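Local coordinates for protein cyclic UMP-AMP synthase (Rhodothermus marinus SG0.5JP17-172, PDB 6E0K) that makes the second messenger 3',3'-cUAMP from UTP and ATP, with magnesium, as the signal-producing enzyme of a bacterial CBASS antiphage defence system, at residues Glu25-Ala30 with Leu126-Val131; Tyr49-Asn54 with Phe214-Leu219. All coordinates share one frame; numbering follows the deposited sequence.

Contact 1. Residues Glu25-Ala30 with Leu126-Val131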
# COMPACT_ATOMS: atom_id res chain seq x y z
N GLU A 25 3.99 10.68 -14.21
CA GLU A 25 4.07 11.96 -14.89
C GLU A 25 3.12 12.01 -16.08
O GLU A 25 2.55 13.06 -16.38
CB GLU A 25 5.51 12.23 -15.34
CG GLU A 25 6.48 12.35 -14.17
CD GLU A 25 7.94 12.46 -14.60
OE1 GLU A 25 8.21 12.51 -15.82
OE2 GLU A 25 8.82 12.50 -13.71
N SER A 26 2.92 10.87 -16.75
CA SER A 26 1.96 10.81 -17.86
C SER A 26 0.53 11.07 -17.39
O SER A 26 -0.18 11.88 -18.00
CB SER A 26 2.07 9.46 -18.55
OG SER A 26 1.17 9.38 -19.65
N ILE A 27 0.08 10.37 -16.35
CA ILE A 27 -1.26 10.63 -15.81
C ILE A 27 -1.41 12.09 -15.41
O ILE A 27 -2.43 12.73 -15.70
CB ILE A 27 -1.55 9.69 -14.62
CG1 ILE A 27 -1.50 8.22 -15.06
CG2 ILE A 27 -2.91 10.05 -14.00
CD1 ILE A 27 -2.61 7.81 -16.00
N ARG A 28 -0.39 12.63 -14.74
CA ARG A 28 -0.44 14.04 -14.33
C ARG A 28 -0.58 14.95 -15.53
O ARG A 28 -1.36 15.91 -15.52
CB ARG A 28 0.82 14.38 -13.53
CG ARG A 28 0.93 15.83 -13.11
CD ARG A 28 2.20 16.01 -12.29
NE ARG A 28 2.03 15.53 -10.92
CZ ARG A 28 3.02 15.14 -10.13
NH1 ARG A 28 4.27 15.15 -10.58
NH2 ARG A 28 2.76 14.72 -8.90
N ALA A 29 0.17 14.66 -16.60
CA ALA A 29 0.09 15.50 -17.79
C ALA A 29 -1.28 15.41 -18.45
O ALA A 29 -1.78 16.41 -18.98
CB ALA A 29 1.21 15.09 -18.76
N ALA A 30 -1.89 14.23 -18.44
CA ALA A 30 -3.24 14.08 -18.98
C ALA A 30 -4.22 14.97 -18.22
O ALA A 30 -5.05 15.67 -18.82
CB ALA A 30 -3.67 12.62 -18.91
N LEU A 126 3.92 2.21 -18.29
CA LEU A 126 3.27 1.06 -17.68
C LEU A 126 1.77 1.26 -17.56
O LEU A 126 1.27 2.38 -17.62
CB LEU A 126 3.85 0.78 -16.29
CG LEU A 126 5.25 0.17 -16.34
CD1 LEU A 126 5.93 0.35 -15.00
CD2 LEU A 126 5.18 -1.30 -16.71
N PRO A 127 1.02 0.18 -17.37
CA PRO A 127 -0.39 0.33 -17.03
C PRO A 127 -0.53 0.96 -15.66
O PRO A 127 0.26 0.71 -14.75
CB PRO A 127 -0.92 -1.11 -17.04
CG PRO A 127 0.12 -1.91 -17.76
CD PRO A 127 1.42 -1.24 -17.45
N ALA A 128 -1.55 1.81 -15.53
CA ALA A 128 -1.83 2.51 -14.30
C ALA A 128 -3.17 2.05 -13.75
O ALA A 128 -4.14 1.88 -14.49
CB ALA A 128 -1.84 4.03 -14.52
N ASP A 129 -3.20 1.81 -12.45
CA ASP A 129 -4.44 1.52 -11.73
C ASP A 129 -4.75 2.78 -10.93
O ASP A 129 -4.04 3.08 -9.96
CB ASP A 129 -4.26 0.30 -10.83
CG ASP A 129 -5.57 -0.24 -10.33
OD1 ASP A 129 -6.49 -0.43 -11.15
OD2 ASP A 129 -5.68 -0.48 -9.11
N VAL A 130 -5.77 3.52 -11.35
CA VAL A 130 -6.00 4.88 -10.88
C VAL A 130 -7.15 4.86 -9.88
O VAL A 130 -8.29 4.53 -10.24
CB VAL A 130 -6.31 5.84 -12.04
CG1 VAL A 130 -6.54 7.24 -11.52
CG2 VAL A 130 -5.15 5.85 -13.05
N VAL A 131 -6.87 5.24 -8.64
CA VAL A 131 -7.90 5.40 -7.62
C VAL A 131 -8.37 6.85 -7.64
O VAL A 131 -7.59 7.77 -7.38
CB VAL A 131 -7.38 5.01 -6.23
CG1 VAL A 131 -8.44 5.34 -5.18
CG2 VAL A 131 -7.05 3.53 -6.17
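Within 25-30, the methyl CD1 of I27 makes the contact with 126-131, and it serves two residues of the strand at once. CD1 lies 4.1 Å from CB of A128 and 4.4 Å from CG2 of V130, so the tip of one branched side chain rests against two apolar groups on the same strand face. The first two torsions of I27 together bring CD1 to the strand: CG1 stands anti to the carbonyl carbon (chi1 -61°), and chi2, at -68°, then turns the methyl toward A128 and V130. The other branch, CG2, falls just short of contact. CA of I27 is 8.3 Å from CA of A128, and the small CB of A128 faces the methyl across this interval. Y107 of helix 92-107, V63 and V121 close in around I27, making this the tight side.

This is the layered helix-on-sheet core of the nucleotidyltransferase domain, and the strand shows how side-chain alternation divides labour. A128 and V130 face the helix. D129, between them, faces the opposite way, binds magnesium, and has OD1 held by a salt bridge to K120 NZ and a hydrogen bond to T118 OG1.

The helix has its own loose side, where the packing around I27 gives way to solvent. E25 and R28 are exposed there and turn from the strand, and the long side chain of R28 ends in a hydrogen bond from NH2 to O of V43.

Contact 2. Residues Tyr49-Asn54 with Phe214-Leu219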
# COMPACT_ATOMS: atom_id res chain seq x y z
N TYR A 49 5.82 1.06 -5.62
CA TYR A 49 6.77 2.00 -6.22
C TYR A 49 6.96 3.23 -5.34
O TYR A 49 8.08 3.70 -5.12
CB TYR A 49 6.32 2.42 -7.61
CG TYR A 49 6.40 1.37 -8.68
CD1 TYR A 49 7.62 0.82 -9.06
CD2 TYR A 49 5.26 0.98 -9.37
CE1 TYR A 49 7.68 -0.12 -10.09
CE2 TYR A 49 5.32 0.03 -10.37
CZ TYR A 49 6.53 -0.50 -10.74
OH TYR A 49 6.55 -1.42 -11.76
N LYS A 50 5.85 3.78 -4.83
CA LYS A 50 5.93 4.94 -3.97
C LYS A 50 6.75 4.65 -2.73
O LYS A 50 7.56 5.48 -2.29
CB LYS A 50 4.52 5.37 -3.55
CG LYS A 50 4.49 6.49 -2.53
CD LYS A 50 5.02 7.78 -3.10
CE LYS A 50 4.86 8.92 -2.11
NZ LYS A 50 5.30 10.22 -2.67
N ASN A 51 6.57 3.47 -2.17
CA ASN A 51 7.18 3.13 -0.89
C ASN A 51 8.52 2.45 -1.05
O ASN A 51 9.10 2.00 -0.05
CB ASN A 51 6.23 2.27 -0.07
CG ASN A 51 5.07 3.08 0.48
OD1 ASN A 51 5.19 3.69 1.54
ND2 ASN A 51 3.97 3.13 -0.26
N SER A 52 9.05 2.42 -2.28
CA SER A 52 10.34 1.82 -2.59
C SER A 52 10.41 0.36 -2.19
O SER A 52 11.48 -0.15 -1.88
CB SER A 52 11.50 2.59 -1.94
OG SER A 52 11.50 3.93 -2.36
N THR A 53 9.28 -0.34 -2.21
CA THR A 53 9.28 -1.76 -1.90
C THR A 53 8.96 -2.63 -3.11
O THR A 53 8.72 -3.83 -2.95
CB THR A 53 8.28 -2.06 -0.78
OG1 THR A 53 6.98 -1.62 -1.18
CG2 THR A 53 8.67 -1.32 0.49
N ASN A 54 9.01 -2.06 -4.32
CA ASN A 54 8.77 -2.86 -5.51
C ASN A 54 9.94 -3.82 -5.77
O ASN A 54 11.11 -3.42 -5.73
CB ASN A 54 8.55 -1.95 -6.73
CG ASN A 54 9.72 -1.01 -6.97
OD1 ASN A 54 10.02 -0.15 -6.13
ND2 ASN A 54 10.37 -1.15 -8.11
N PHE A 214 -0.15 -6.34 3.32
CA PHE A 214 -0.19 -6.95 4.65
C PHE A 214 1.21 -7.25 5.17
O PHE A 214 1.48 -7.13 6.37
CB PHE A 214 -1.03 -8.23 4.62
CG PHE A 214 -2.49 -8.01 4.37
CD1 PHE A 214 -3.11 -6.83 4.75
CD2 PHE A 214 -3.25 -9.00 3.76
CE1 PHE A 214 -4.47 -6.64 4.53
CE2 PHE A 214 -4.60 -8.82 3.53
CZ PHE A 214 -5.21 -7.64 3.92
N LEU A 215 2.11 -7.66 4.27
CA LEU A 215 3.47 -7.97 4.70
C LEU A 215 4.19 -6.70 5.16
O LEU A 215 4.90 -6.73 6.17
CB LEU A 215 4.24 -8.66 3.56
CG LEU A 215 5.69 -9.00 3.85
CD1 LEU A 215 5.81 -9.89 5.07
CD2 LEU A 215 6.30 -9.65 2.62
N GLU A 216 4.01 -5.59 4.43
CA GLU A 216 4.59 -4.32 4.88
C GLU A 216 4.06 -3.93 6.25
O GLU A 216 4.83 -3.54 7.14
CB GLU A 216 4.29 -3.20 3.86
CG GLU A 216 5.05 -3.35 2.57
CD GLU A 216 5.03 -2.11 1.67
OE1 GLU A 216 4.68 -0.98 2.12
OE2 GLU A 216 5.36 -2.29 0.49
N CYS A 217 2.75 -4.04 6.44
CA CYS A 217 2.16 -3.70 7.73
C CYS A 217 2.69 -4.61 8.83
O CYS A 217 2.94 -4.15 9.95
CB CYS A 217 0.63 -3.78 7.66
SG CYS A 217 -0.13 -2.50 6.63
N LEU A 218 2.85 -5.91 8.54
CA LEU A 218 3.37 -6.83 9.55
C LEU A 218 4.76 -6.41 9.98
O LEU A 218 5.06 -6.31 11.18
CB LEU A 218 3.38 -8.25 8.99
CG LEU A 218 3.84 -9.34 9.96
CD1 LEU A 218 2.73 -9.64 10.97
CD2 LEU A 218 4.25 -10.61 9.21
N LEU A 219 5.63 -6.11 9.01
CA LEU A 219 7.00 -5.72 9.33
C LEU A 219 7.07 -4.35 9.99
O LEU A 219 7.99 -4.10 10.79
CB LEU A 219 7.83 -5.74 8.04
CG LEU A 219 7.97 -7.16 7.47
CD1 LEU A 219 8.56 -7.13 6.05
CD2 LEU A 219 8.81 -8.07 8.38
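T53 and E216 reach for each other from opposite directions and meet through a single carboxylate oxygen. The hydroxyl OG1 of T53 donates a hydrogen bond to OE2 of E216; the modelled length of 2.4 Å is very short, and its exact value is doubtful. Conformation explains the meeting. On T53, OG1 sits between the backbone N and the carbonyl carbon (chi1 58°), and CG2 falls anti to the carbonyl carbon. OE2 also lies close to CB and CG2 of T53, though how close is equally doubtful. On E216, CG is anti to the carbonyl carbon (chi1 -70°) and the chain is extended beyond it (chi2 -167°), which spans the gap between a helix and a loop whose CA atoms, T53 to E216, come no nearer than 8.6 Å.

The other oxygen has different work. OE1 of E216 accepts a hydrogen bond from NE2 of H171, so both carboxylate oxygens of this buried group have partners and its rotation is probably fixed. CB of N51 also comes within 4.2 Å of OE1 of E216, while the amide of N51 is turned elsewhere, ND2 bonding to O of G47.

The turn fits a Schellman motif that ends helix 47-50: S52, with positive phi, is the C' residue, with N of T53 bonded to O of S48, an ATP-binding residue, and N of S52 to O of Y49. T53 O in turn takes a hydrogen bond from NZ of K194, another ATP-binding residue. The contact thus lies between helix 212-220 and the turn that follows helix 47-50, flanked by helix 168-181 through H171 and by helix 186-202 through K187, I190 and K194.

Along the chain the two contacts interleave: 25-30, then 49-54, then 126-131, then 214-219. Their centres are 21 Å apart, contact 2 lying closer to the middle of the molecule. Contact 1 joins a helix to the mixed sheet of the nucleotidyltransferase domain; contact 2 ties the helix end beyond the ATP-binding residues G47 and S48 to a helix much later in sequence. They nevertheless touch, since CD1 of L126 packs 3.7 Å from OH of Y49. Farther along 49-54, T53 holds ATP-binding K194, so that 49-54 lies between the sheet that presents magnesium-binding D129 and the later helices, consistent with an active site assembled from both parts.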